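Local coordinates for protein Bug27 (PDB 2QPQ), which probably binds a small solute in the periplasm for uptake, using two alpha/beta lobes that close like a Venus flytrap, at residues A[61-66]-A[235-240]; A[100-105]-A[182-187]; A[105-110]-A[196-201]. All coordinates share one frame; numbering follows the deposited sequence.

Contact 1 (A[61-66]-A[235-240])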
ATOM      1  N   ARG A  61     -12.633 -20.002   1.655  1.00 18.15           N
ATOM      2  CA  ARG A  61     -12.921 -20.373   3.045  1.00 17.55           C
ATOM      3  C   ARG A  61     -14.358 -20.030   3.444  1.00 18.45           C
ATOM      4  O   ARG A  61     -15.010 -19.191   2.787  1.00 18.58           O
ATOM      5  CB  ARG A  61     -11.966 -19.646   4.015  1.00 17.35           C
ATOM      6  CG  ARG A  61     -10.503 -20.071   3.913  1.00 15.11           C
ATOM      7  CD  ARG A  61     -10.218 -21.438   4.606  1.00 19.43           C
ATOM      8  NE  ARG A  61      -8.780 -21.745   4.514  1.00 16.90           N
ATOM      9  CZ  ARG A  61      -7.832 -21.294   5.350  1.00 22.48           C
ATOM     10  NH1 ARG A  61      -8.136 -20.539   6.403  1.00 18.41           N
ATOM     11  NH2 ARG A  61      -6.555 -21.655   5.153  1.00 17.73           N
ATOM     12  N   ALA A  62     -14.826 -20.682   4.521  1.00 18.34           N
ATOM     13  CA  ALA A  62     -16.145 -20.456   5.074  1.00 18.37           C
ATOM     14  C   ALA A  62     -16.282 -18.979   5.456  1.00 17.93           C
ATOM     15  O   ALA A  62     -15.319 -18.353   5.893  1.00 18.58           O
ATOM     16  CB  ALA A  62     -16.390 -21.352   6.314  1.00 19.03           C
ATOM     17  N   PRO A  63     -17.478 -18.416   5.271  1.00 18.36           N
ATOM     18  CA  PRO A  63     -17.739 -17.015   5.649  1.00 17.99           C
ATOM     19  C   PRO A  63     -18.128 -16.870   7.124  1.00 18.39           C
ATOM     20  O   PRO A  63     -19.225 -16.359   7.453  1.00 18.21           O
ATOM     21  CB  PRO A  63     -18.899 -16.639   4.739  1.00 17.23           C
ATOM     22  CG  PRO A  63     -19.706 -17.989   4.650  1.00 18.97           C
ATOM     23  CD  PRO A  63     -18.670 -19.081   4.656  1.00 17.05           C
ATOM     24  N   ASP A  64     -17.259 -17.354   8.008  1.00 19.85           N
ATOM     25  CA  ASP A  64     -17.606 -17.495   9.439  1.00 20.82           C
ATOM     26  C   ASP A  64     -16.755 -16.593  10.325  1.00 20.30           C
ATOM     27  O   ASP A  64     -16.931 -16.529  11.564  1.00 20.95           O
ATOM     28  CB  ASP A  64     -17.502 -18.948   9.882  1.00 20.67           C
ATOM     29  CG  ASP A  64     -16.155 -19.575   9.557  1.00 22.32           C
ATOM     30  OD1 ASP A  64     -15.195 -18.887   9.132  1.00 21.85           O
ATOM     31  OD2 ASP A  64     -16.048 -20.791   9.743  1.00 23.66           O
ATOM     32  N   GLY A  65     -15.869 -15.835   9.684  1.00 19.60           N
ATOM     33  CA  GLY A  65     -15.005 -14.965  10.447  1.00 19.97           C
ATOM     34  C   GLY A  65     -13.665 -15.523  10.904  1.00 19.70           C
ATOM     35  O   GLY A  65     -12.865 -14.797  11.493  1.00 18.57           O
ATOM     36  N   TYR A  66     -13.399 -16.791  10.625  1.00 19.13           N
ATOM     37  CA  TYR A  66     -12.176 -17.426  11.115  1.00 19.38           C
ATOM     38  C   TYR A  66     -11.028 -17.352  10.107  1.00 19.14           C
ATOM     39  O   TYR A  66      -9.916 -17.749  10.402  1.00 19.11           O
ATOM     40  CB  TYR A  66     -12.450 -18.885  11.509  1.00 20.81           C
ATOM     41  CG  TYR A  66     -13.261 -18.947  12.767  1.00 21.03           C
ATOM     42  CD1 TYR A  66     -12.664 -18.739  14.001  1.00 21.09           C
ATOM     43  CD2 TYR A  66     -14.632 -19.182  12.715  1.00 21.20           C
ATOM     44  CE1 TYR A  66     -13.420 -18.766  15.173  1.00 22.97           C
ATOM     45  CE2 TYR A  66     -15.387 -19.237  13.856  1.00 22.65           C
ATOM     46  CZ  TYR A  66     -14.779 -19.012  15.089  1.00 22.23           C
ATOM     47  OH  TYR A  66     -15.558 -19.069  16.229  1.00 24.73           O
ATOM     48  N   PRO A 235     -14.270 -13.626   3.615  1.00 15.60           N
ATOM     49  CA  PRO A 235     -15.033 -14.069   2.462  1.00 15.07           C
ATOM     50  C   PRO A 235     -16.305 -13.201   2.288  1.00 16.40           C
ATOM     51  O   PRO A 235     -16.936 -12.806   3.284  1.00 16.69           O
ATOM     52  CB  PRO A 235     -15.363 -15.527   2.798  1.00 14.33           C
ATOM     53  CG  PRO A 235     -14.188 -15.964   3.753  1.00 14.66           C
ATOM     54  CD  PRO A 235     -14.016 -14.720   4.581  1.00 14.75           C
ATOM     55  N   GLY A 236     -16.649 -12.941   1.018  1.00 17.31           N
ATOM     56  CA  GLY A 236     -17.771 -12.118   0.608  1.00 16.75           C
ATOM     57  C   GLY A 236     -19.103 -12.369   1.290  1.00 18.07           C
ATOM     58  O   GLY A 236     -19.831 -11.418   1.539  1.00 19.27           O
ATOM     59  N   ALA A 237     -19.415 -13.621   1.641  1.00 18.00           N
ATOM     60  CA  ALA A 237     -20.717 -13.942   2.274  1.00 17.68           C
ATOM     61  C   ALA A 237     -20.731 -13.776   3.803  1.00 16.59           C
ATOM     62  O   ALA A 237     -21.739 -14.064   4.454  1.00 17.75           O
ATOM     63  CB  ALA A 237     -21.143 -15.389   1.912  1.00 17.95           C
ATOM     64  N   THR A 238     -19.629 -13.323   4.392  1.00 16.09           N
ATOM     65  CA  THR A 238     -19.543 -13.244   5.858  1.00 16.76           C
ATOM     66  C   THR A 238     -20.568 -12.239   6.341  1.00 16.90           C
ATOM     67  O   THR A 238     -20.544 -11.103   5.922  1.00 16.76           O
ATOM     68  CB  THR A 238     -18.137 -12.768   6.328  1.00 15.90           C
ATOM     69  OG1 THR A 238     -17.148 -13.621   5.727  1.00 17.06           O
ATOM     70  CG2 THR A 238     -18.047 -12.897   7.839  1.00 16.32           C
ATOM     71  N   PRO A 239     -21.489 -12.660   7.219  1.00 18.31           N
ATOM     72  CA  PRO A 239     -22.536 -11.709   7.655  1.00 18.59           C
ATOM     73  C   PRO A 239     -21.944 -10.441   8.296  1.00 18.90           C
ATOM     74  O   PRO A 239     -20.850 -10.461   8.866  1.00 19.26           O
ATOM     75  CB  PRO A 239     -23.311 -12.491   8.697  1.00 19.84           C
ATOM     76  CG  PRO A 239     -23.087 -13.953   8.283  1.00 20.28           C
ATOM     77  CD  PRO A 239     -21.640 -13.991   7.837  1.00 18.35           C
ATOM     78  N   MET A 240     -22.668  -9.345   8.176  1.00 18.30           N
ATOM     79  CA  MET A 240     -22.245  -8.110   8.773  1.00 18.65           C
ATOM     80  C   MET A 240     -22.028  -8.256  10.260  1.00 18.00           C
ATOM     81  O   MET A 240     -21.089  -7.655  10.788  1.00 19.10           O
ATOM     82  CB  MET A 240     -23.259  -6.988   8.464  1.00 18.89           C
ATOM     83  CG  MET A 240     -22.823  -5.580   8.954  1.00 19.65           C
ATOM     84  SD  MET A 240     -21.217  -5.027   8.299  1.00 23.02           S
ATOM     85  CE  MET A 240     -21.663  -4.486   6.657  1.00 25.51           C
TER

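Contact 2 (A[100-105]-A[182-187])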
ATOM      1  N   ALA A 100      -4.598   1.453   8.611  1.00 19.11           N
ATOM      2  CA  ALA A 100      -3.487   2.377   8.390  1.00 19.14           C
ATOM      3  C   ALA A 100      -3.341   2.766   6.943  1.00 20.18           C
ATOM      4  O   ALA A 100      -3.506   1.928   6.017  1.00 20.44           O
ATOM      5  CB  ALA A 100      -2.170   1.758   8.840  1.00 19.07           C
ATOM      6  N   TYR A 101      -2.943   4.010   6.751  1.00 20.25           N
ATOM      7  CA  TYR A 101      -2.498   4.472   5.441  1.00 22.14           C
ATOM      8  C   TYR A 101      -0.998   4.669   5.507  1.00 22.61           C
ATOM      9  O   TYR A 101      -0.436   4.903   6.588  1.00 22.21           O
ATOM     10  CB  TYR A 101      -3.138   5.797   5.103  1.00 22.06           C
ATOM     11  CG  TYR A 101      -4.613   5.737   4.782  1.00 23.54           C
ATOM     12  CD1 TYR A 101      -5.055   5.450   3.488  1.00 22.64           C
ATOM     13  CD2 TYR A 101      -5.572   6.025   5.767  1.00 23.69           C
ATOM     14  CE1 TYR A 101      -6.422   5.425   3.191  1.00 24.08           C
ATOM     15  CE2 TYR A 101      -6.933   6.003   5.490  1.00 23.64           C
ATOM     16  CZ  TYR A 101      -7.353   5.701   4.200  1.00 25.08           C
ATOM     17  OH  TYR A 101      -8.702   5.675   3.928  1.00 27.17           O
ATOM     18  N   VAL A 102      -0.338   4.566   4.361  1.00 23.32           N
ATOM     19  CA  VAL A 102       1.011   5.117   4.250  1.00 23.34           C
ATOM     20  C   VAL A 102       1.153   5.771   2.886  1.00 23.15           C
ATOM     21  O   VAL A 102       0.924   5.122   1.839  1.00 23.28           O
ATOM     22  CB  VAL A 102       2.164   4.098   4.565  1.00 22.93           C
ATOM     23  CG1 VAL A 102       2.418   3.130   3.385  1.00 23.84           C
ATOM     24  CG2 VAL A 102       3.481   4.852   4.860  1.00 24.53           C
ATOM     25  N   PRO A 103       1.575   7.041   2.874  1.00 23.28           N
ATOM     26  CA  PRO A 103       1.834   7.597   1.555  1.00 22.54           C
ATOM     27  C   PRO A 103       3.096   6.981   0.917  1.00 22.03           C
ATOM     28  O   PRO A 103       3.963   6.421   1.614  1.00 20.85           O
ATOM     29  CB  PRO A 103       2.017   9.089   1.842  1.00 22.61           C
ATOM     30  CG  PRO A 103       2.552   9.135   3.249  1.00 23.32           C
ATOM     31  CD  PRO A 103       1.885   8.008   3.969  1.00 23.62           C
ATOM     32  N   SER A 104       3.179   7.052  -0.408  1.00 22.16           N
ATOM     33  CA  SER A 104       4.473   6.894  -1.084  1.00 22.27           C
ATOM     34  C   SER A 104       5.256   8.198  -1.128  1.00 21.68           C
ATOM     35  O   SER A 104       4.706   9.289  -0.946  1.00 21.76           O
ATOM     36  CB  SER A 104       4.319   6.295  -2.488  1.00 22.17           C
ATOM     37  OG  SER A 104       3.673   5.021  -2.394  1.00 21.30           O
ATOM     38  N   VAL A 105       6.555   8.069  -1.365  1.00 20.45           N
ATOM     39  CA  VAL A 105       7.413   9.225  -1.454  1.00 20.58           C
ATOM     40  C   VAL A 105       8.349   9.093  -2.630  1.00 20.35           C
ATOM     41  O   VAL A 105       8.867   8.005  -2.899  1.00 20.01           O
ATOM     42  CB  VAL A 105       8.164   9.431  -0.124  1.00 20.71           C
ATOM     43  CG1 VAL A 105       9.008   8.182   0.192  1.00 21.58           C
ATOM     44  CG2 VAL A 105       8.947  10.753  -0.134  1.00 20.65           C
ATOM     45  N   VAL A 182       8.808   4.846  -3.135  1.00 17.07           N
ATOM     46  CA  VAL A 182       8.719   3.787  -2.151  1.00 18.35           C
ATOM     47  C   VAL A 182       7.732   4.245  -1.069  1.00 18.60           C
ATOM     48  O   VAL A 182       7.268   5.385  -1.082  1.00 18.83           O
ATOM     49  CB  VAL A 182      10.132   3.385  -1.574  1.00 18.61           C
ATOM     50  CG1 VAL A 182      11.073   2.908  -2.714  1.00 17.80           C
ATOM     51  CG2 VAL A 182      10.780   4.548  -0.834  1.00 18.59           C
ATOM     52  N   THR A 183       7.412   3.378  -0.129  1.00 19.18           N
ATOM     53  CA  THR A 183       6.539   3.803   0.948  1.00 20.27           C
ATOM     54  C   THR A 183       7.303   4.784   1.823  1.00 20.62           C
ATOM     55  O   THR A 183       8.526   4.614   2.054  1.00 19.46           O
ATOM     56  CB  THR A 183       6.114   2.620   1.821  1.00 21.32           C
ATOM     57  OG1 THR A 183       7.276   2.045   2.411  1.00 22.50           O
ATOM     58  CG2 THR A 183       5.326   1.564   1.015  1.00 22.46           C
ATOM     59  N   ALA A 184       6.588   5.797   2.309  1.00 21.42           N
ATOM     60  CA  ALA A 184       7.113   6.702   3.334  1.00 22.82           C
ATOM     61  C   ALA A 184       7.771   5.996   4.534  1.00 22.90           C
ATOM     62  O   ALA A 184       8.847   6.382   4.987  1.00 23.48           O
ATOM     63  CB  ALA A 184       6.023   7.680   3.789  1.00 22.69           C
ATOM     64  N   SER A 185       7.146   4.947   5.030  1.00 23.11           N
ATOM     65  CA  SER A 185       7.657   4.183   6.171  1.00 24.47           C
ATOM     66  C   SER A 185       9.062   3.580   5.949  1.00 24.42           C
ATOM     67  O   SER A 185       9.918   3.666   6.849  1.00 24.65           O
ATOM     68  CB  SER A 185       6.660   3.080   6.523  1.00 24.93           C
ATOM     69  OG  SER A 185       6.315   2.399   5.322  1.00 27.35           O
ATOM     70  N   SER A 186       9.289   2.971   4.773  1.00 23.30           N
ATOM     71  CA  SER A 186      10.636   2.499   4.391  1.00 23.02           C
ATOM     72  C   SER A 186      11.674   3.621   4.300  1.00 22.64           C
ATOM     73  O   SER A 186      12.825   3.439   4.712  1.00 22.30           O
ATOM     74  CB  SER A 186      10.634   1.674   3.084  1.00 23.02           C
ATOM     75  OG  SER A 186      10.219   2.415   1.934  1.00 25.18           O
ATOM     76  N   ALA A 187      11.260   4.771   3.780  1.00 21.69           N
ATOM     77  CA  ALA A 187      12.198   5.838   3.393  1.00 21.95           C
ATOM     78  C   ALA A 187      12.531   6.780   4.540  1.00 22.74           C
ATOM     79  O   ALA A 187      13.624   7.378   4.568  1.00 21.38           O
ATOM     80  CB  ALA A 187      11.610   6.635   2.282  1.00 21.96           C
TER

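Contact 3 (A[105-110]-A[196-201])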
ATOM      1  N   VAL A 105       6.555   8.069  -1.365  1.00 20.45           N
ATOM      2  CA  VAL A 105       7.413   9.225  -1.454  1.00 20.58           C
ATOM      3  C   VAL A 105       8.349   9.093  -2.630  1.00 20.35           C
ATOM      4  O   VAL A 105       8.867   8.005  -2.899  1.00 20.01           O
ATOM      5  CB  VAL A 105       8.164   9.431  -0.124  1.00 20.71           C
ATOM      6  CG1 VAL A 105       9.008   8.182   0.192  1.00 21.58           C
ATOM      7  CG2 VAL A 105       8.947  10.753  -0.134  1.00 20.65           C
ATOM      8  N   PHE A 106       8.491  10.189  -3.382  1.00 20.36           N
ATOM      9  CA  PHE A 106       9.501  10.286  -4.422  1.00 20.35           C
ATOM     10  C   PHE A 106      10.815  10.686  -3.758  1.00 20.69           C
ATOM     11  O   PHE A 106      10.913  11.785  -3.234  1.00 20.88           O
ATOM     12  CB  PHE A 106       9.092  11.329  -5.464  1.00 20.52           C
ATOM     13  CG  PHE A 106       7.967  10.888  -6.362  1.00 21.49           C
ATOM     14  CD1 PHE A 106       6.699  10.690  -5.846  1.00 22.36           C
ATOM     15  CD2 PHE A 106       8.188  10.656  -7.718  1.00 22.08           C
ATOM     16  CE1 PHE A 106       5.642  10.284  -6.656  1.00 20.97           C
ATOM     17  CE2 PHE A 106       7.145  10.272  -8.552  1.00 22.51           C
ATOM     18  CZ  PHE A 106       5.862  10.081  -8.020  1.00 22.75           C
ATOM     19  N   VAL A 107      11.791   9.777  -3.755  1.00 19.72           N
ATOM     20  CA  VAL A 107      13.094  10.016  -3.113  1.00 19.68           C
ATOM     21  C   VAL A 107      14.249   9.974  -4.131  1.00 20.28           C
ATOM     22  O   VAL A 107      14.233   9.233  -5.152  1.00 18.04           O
ATOM     23  CB  VAL A 107      13.358   9.059  -1.887  1.00 19.45           C
ATOM     24  CG1 VAL A 107      12.317   9.285  -0.815  1.00 19.79           C
ATOM     25  CG2 VAL A 107      13.314   7.541  -2.292  1.00 19.72           C
ATOM     26  N   VAL A 108      15.239  10.800  -3.838  1.00 21.54           N
ATOM     27  CA  VAL A 108      16.446  10.916  -4.655  1.00 22.26           C
ATOM     28  C   VAL A 108      17.664  10.823  -3.713  1.00 23.29           C
ATOM     29  O   VAL A 108      17.536  11.064  -2.509  1.00 23.71           O
ATOM     30  CB  VAL A 108      16.473  12.247  -5.540  1.00 22.14           C
ATOM     31  CG1 VAL A 108      15.339  12.269  -6.547  1.00 21.28           C
ATOM     32  CG2 VAL A 108      16.502  13.576  -4.666  1.00 21.54           C
ATOM     33  N   PRO A 109      18.828  10.420  -4.251  1.00 24.11           N
ATOM     34  CA  PRO A 109      20.043  10.356  -3.456  1.00 25.04           C
ATOM     35  C   PRO A 109      20.395  11.723  -2.884  1.00 25.87           C
ATOM     36  O   PRO A 109      20.073  12.762  -3.492  1.00 24.78           O
ATOM     37  CB  PRO A 109      21.113   9.991  -4.493  1.00 24.84           C
ATOM     38  CG  PRO A 109      20.420   9.460  -5.638  1.00 24.23           C
ATOM     39  CD  PRO A 109      19.062  10.025  -5.647  1.00 23.93           C
ATOM     40  N   ALA A 110      21.034  11.709  -1.726  1.00 27.18           N
ATOM     41  CA  ALA A 110      21.753  12.890  -1.204  1.00 28.95           C
ATOM     42  C   ALA A 110      22.592  13.483  -2.325  1.00 30.06           C
ATOM     43  O   ALA A 110      23.289  12.757  -3.053  1.00 30.42           O
ATOM     44  CB  ALA A 110      22.646  12.498  -0.024  1.00 29.80           C
ATOM     45  N   LEU A 196      18.867  10.409   1.893  1.00 26.30           N
ATOM     46  CA  LEU A 196      17.955  10.628   0.770  1.00 25.54           C
ATOM     47  C   LEU A 196      17.281  11.967   0.960  1.00 25.81           C
ATOM     48  O   LEU A 196      17.113  12.431   2.085  1.00 25.63           O
ATOM     49  CB  LEU A 196      16.827   9.578   0.745  1.00 24.82           C
ATOM     50  CG  LEU A 196      17.295   8.126   0.533  1.00 24.81           C
ATOM     51  CD1 LEU A 196      16.169   7.180   0.813  1.00 22.65           C
ATOM     52  CD2 LEU A 196      17.820   7.908  -0.913  1.00 24.53           C
ATOM     53  N   GLN A 197      16.803  12.504  -0.150  1.00 25.95           N
ATOM     54  CA  GLN A 197      15.976  13.676  -0.173  1.00 27.21           C
ATOM     55  C   GLN A 197      14.613  13.302  -0.751  1.00 26.12           C
ATOM     56  O   GLN A 197      14.547  12.559  -1.718  1.00 26.22           O
ATOM     57  CB  GLN A 197      16.681  14.620  -1.090  1.00 28.35           C
ATOM     58  CG  GLN A 197      16.092  15.959  -1.316  1.00 34.46           C
ATOM     59  CD  GLN A 197      17.080  16.765  -2.134  1.00 43.51           C
ATOM     60  OE1 GLN A 197      18.215  17.004  -1.671  1.00 44.11           O
ATOM     61  NE2 GLN A 197      16.696  17.125  -3.382  1.00 38.41           N
ATOM     62  N   ALA A 198      13.545  13.809  -0.144  1.00 24.68           N
ATOM     63  CA  ALA A 198      12.192  13.567  -0.603  1.00 25.21           C
ATOM     64  C   ALA A 198      11.635  14.726  -1.437  1.00 25.35           C
ATOM     65  O   ALA A 198      11.603  15.873  -0.981  1.00 26.10           O
ATOM     66  CB  ALA A 198      11.280  13.255   0.589  1.00 24.75           C
ATOM     67  N   LEU A 199      11.204  14.421  -2.658  1.00 25.16           N
ATOM     68  CA  LEU A 199      10.639  15.419  -3.549  1.00 25.34           C
ATOM     69  C   LEU A 199       9.136  15.698  -3.329  1.00 25.53           C
ATOM     70  O   LEU A 199       8.655  16.835  -3.489  1.00 26.32           O
ATOM     71  CB  LEU A 199      10.934  15.014  -4.992  1.00 25.12           C
ATOM     72  CG  LEU A 199      12.410  14.961  -5.403  1.00 25.94           C
ATOM     73  CD1 LEU A 199      12.512  14.730  -6.920  1.00 22.74           C
ATOM     74  CD2 LEU A 199      13.149  16.239  -4.971  1.00 27.46           C
ATOM     75  N   ALA A 200       8.395  14.653  -2.977  1.00 25.47           N
ATOM     76  CA  ALA A 200       6.949  14.737  -2.772  1.00 24.66           C
ATOM     77  C   ALA A 200       6.479  13.518  -2.033  1.00 24.57           C
ATOM     78  O   ALA A 200       7.159  12.463  -2.059  1.00 23.62           O
ATOM     79  CB  ALA A 200       6.215  14.825  -4.111  1.00 25.69           C
ATOM     80  N   VAL A 201       5.329  13.672  -1.371  1.00 23.73           N
ATOM     81  CA  VAL A 201       4.508  12.570  -0.889  1.00 24.31           C
ATOM     82  C   VAL A 201       3.245  12.463  -1.731  1.00 23.72           C
ATOM     83  O   VAL A 201       2.760  13.482  -2.236  1.00 23.27           O
ATOM     84  CB  VAL A 201       4.175  12.680   0.619  1.00 24.83           C
ATOM     85  CG1 VAL A 201       5.465  12.718   1.429  1.00 27.49           C
ATOM     86  CG2 VAL A 201       3.313  13.903   0.939  1.00 25.60           C
TER

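Contact 1 (A[61-66]-A[235-240])
Three prolines dominate this contact, P63 laying CB and CG of its ring against the A237-T238 end of the type I turn that runs from P235 to T238 while P235 and P239 offer ring carbons to carbonyl oxygens. CB of P63 rests on the turn backbone, 3.4 Å from T238 N, and also meets the methyl of A237, CB to CB, at 3.8 Å. In the other direction P235 points its CG at two successive carbonyls, lying 3.4 Å from A62 O and 3.5 Å from R61 O. P63 O meets carbons of T238 and P239: P239 CD is 3.4 Å away, and T238 CA makes a CA-H...O contact with it at 3.5 Å. T238 has OG1 beside its own backbone N (chi1 -54°), where it donates to P235 O at 2.6 Å; T238 N donates to that oxygen too, so the turn is gripped twice. Within 61-66, D64 OD1 accepts from Y66 N in an Asx turn, and R61 runs off to a salt bridge with D11. With polar groups partnered inside their own segment or in other parts of the chain, the two loops meet through apolar carbon and weak C-H...O attraction, a join that depends on fit rather than polar pairing.

Contact 2 (A[100-105]-A[182-187])
V105 and V182 pair as an antiparallel hydrogen-bonded couple: V105 N gives its hydrogen to V182 O at 2.8 Å, and V182 N returns a bond to V105 O at 3.2 Å. One step along, S104 faces T183 as a non-hydrogen-bonded pair. The third backbone bond is the telling one. A184, first residue of the helix, sends its N-H to P103 O at 2.8 Å and 169°, so the strand continues to hold the chain just as it turns helical.

Apolar contacts follow the same corner. V105 has CG1 between its backbone N and carbonyl carbon (chi1 59°), which brings that methyl to 3.7 Å from A187 CB, with V182 CG2 farther off. A184 CB sits against CG of the P103 ring at 3.8 Å. V102 straddles the strand-to-helix junction, CG1 touching T183 and CG2 approaching S185 N at 3.7 Å.

Polar side chains gather at the helix start. T183, the N-cap residue, shares a hydrogen bond between its OG1 and S185 OG, and its carbonyl takes S186 OG on an in-plane lone pair at 2.8 Å while also accepting from A187 N. A citrate, probably from the crystallisation liquor, lies about 4 Å from the T183 side chain and may mark a pocket.

Helix 165-173 packs on V182 and S186, while strand 227-235 borders V102 and P103. S104 OG is bonded to Q142, and the long strand 93-109 joins 180-183 here after running beside 227-235.

Contact 3 (A[105-110]-A[196-201])
V108 and Q197 interlock between these antiparallel strands. The glutamine chain, with CG anti to its backbone N (chi1 -179°) and extended beyond, lays itself past V108 CG2, touching with CB at 3.7 Å and again with NE2 at 3.8 Å. The other methyl, V108 CG1, pushes against L199 CD1 at 3.8 Å, the two side chains crossing at about a right angle. V108 is thus the bump, and Q197 and L199 form the hollow around it.

Beyond that point a beta bulge sets in: L199 and A200 both lie opposite F106. F106 O takes L199 N at 2.7 Å, and F106 N donates to A200 O at 2.9 Å, while A200 N is buried without a partner. The bulge turns L199 so that its CB meets F106 CB, and A200 O also lies at the edge of the phenylalanine ring, near its plane.

On the face carrying V105, V107 and A198, V105 CG2 packs tightly on A198 CB, at 3.5 Å; A200 O presses on the same methyl. L196 tucks CD2 against V108 O at 3.5 Å and reaches CD1 towards V107 CG2.

Helix 184-192 covers the V105, V107 and A198 face through A187 and I191. On the opposite face, helix 117-123 packs L117 against F106, L199 and A200. Helix 165-173 closes over L196 and P109, and V107 bonds through its backbone to A180 on the neighbouring strand.

In the fold
Starting from the N terminus, the chain leaves helix 52-59 through loop 61-66, before strand 67-72; this loop is met by 235-240, between strand 227-235 and helix 240-254, closing the outermost loop as contact 1. Contacts 2 and 3 are nested inside it and cross each other: strand 93-109 supplies 100-105 and then 105-110, and the returning chain meets them in the same order, first at 182-187 and next at 196-201. Sharing V105, contacts 2 and 3 touch directly and place strands 180-183 and 196-201 against one long strand. Contact 1 lies apart, its centre about 42 Å from that of contact 3, on the opposite side of the molecule's centre, joining two peripheral loops.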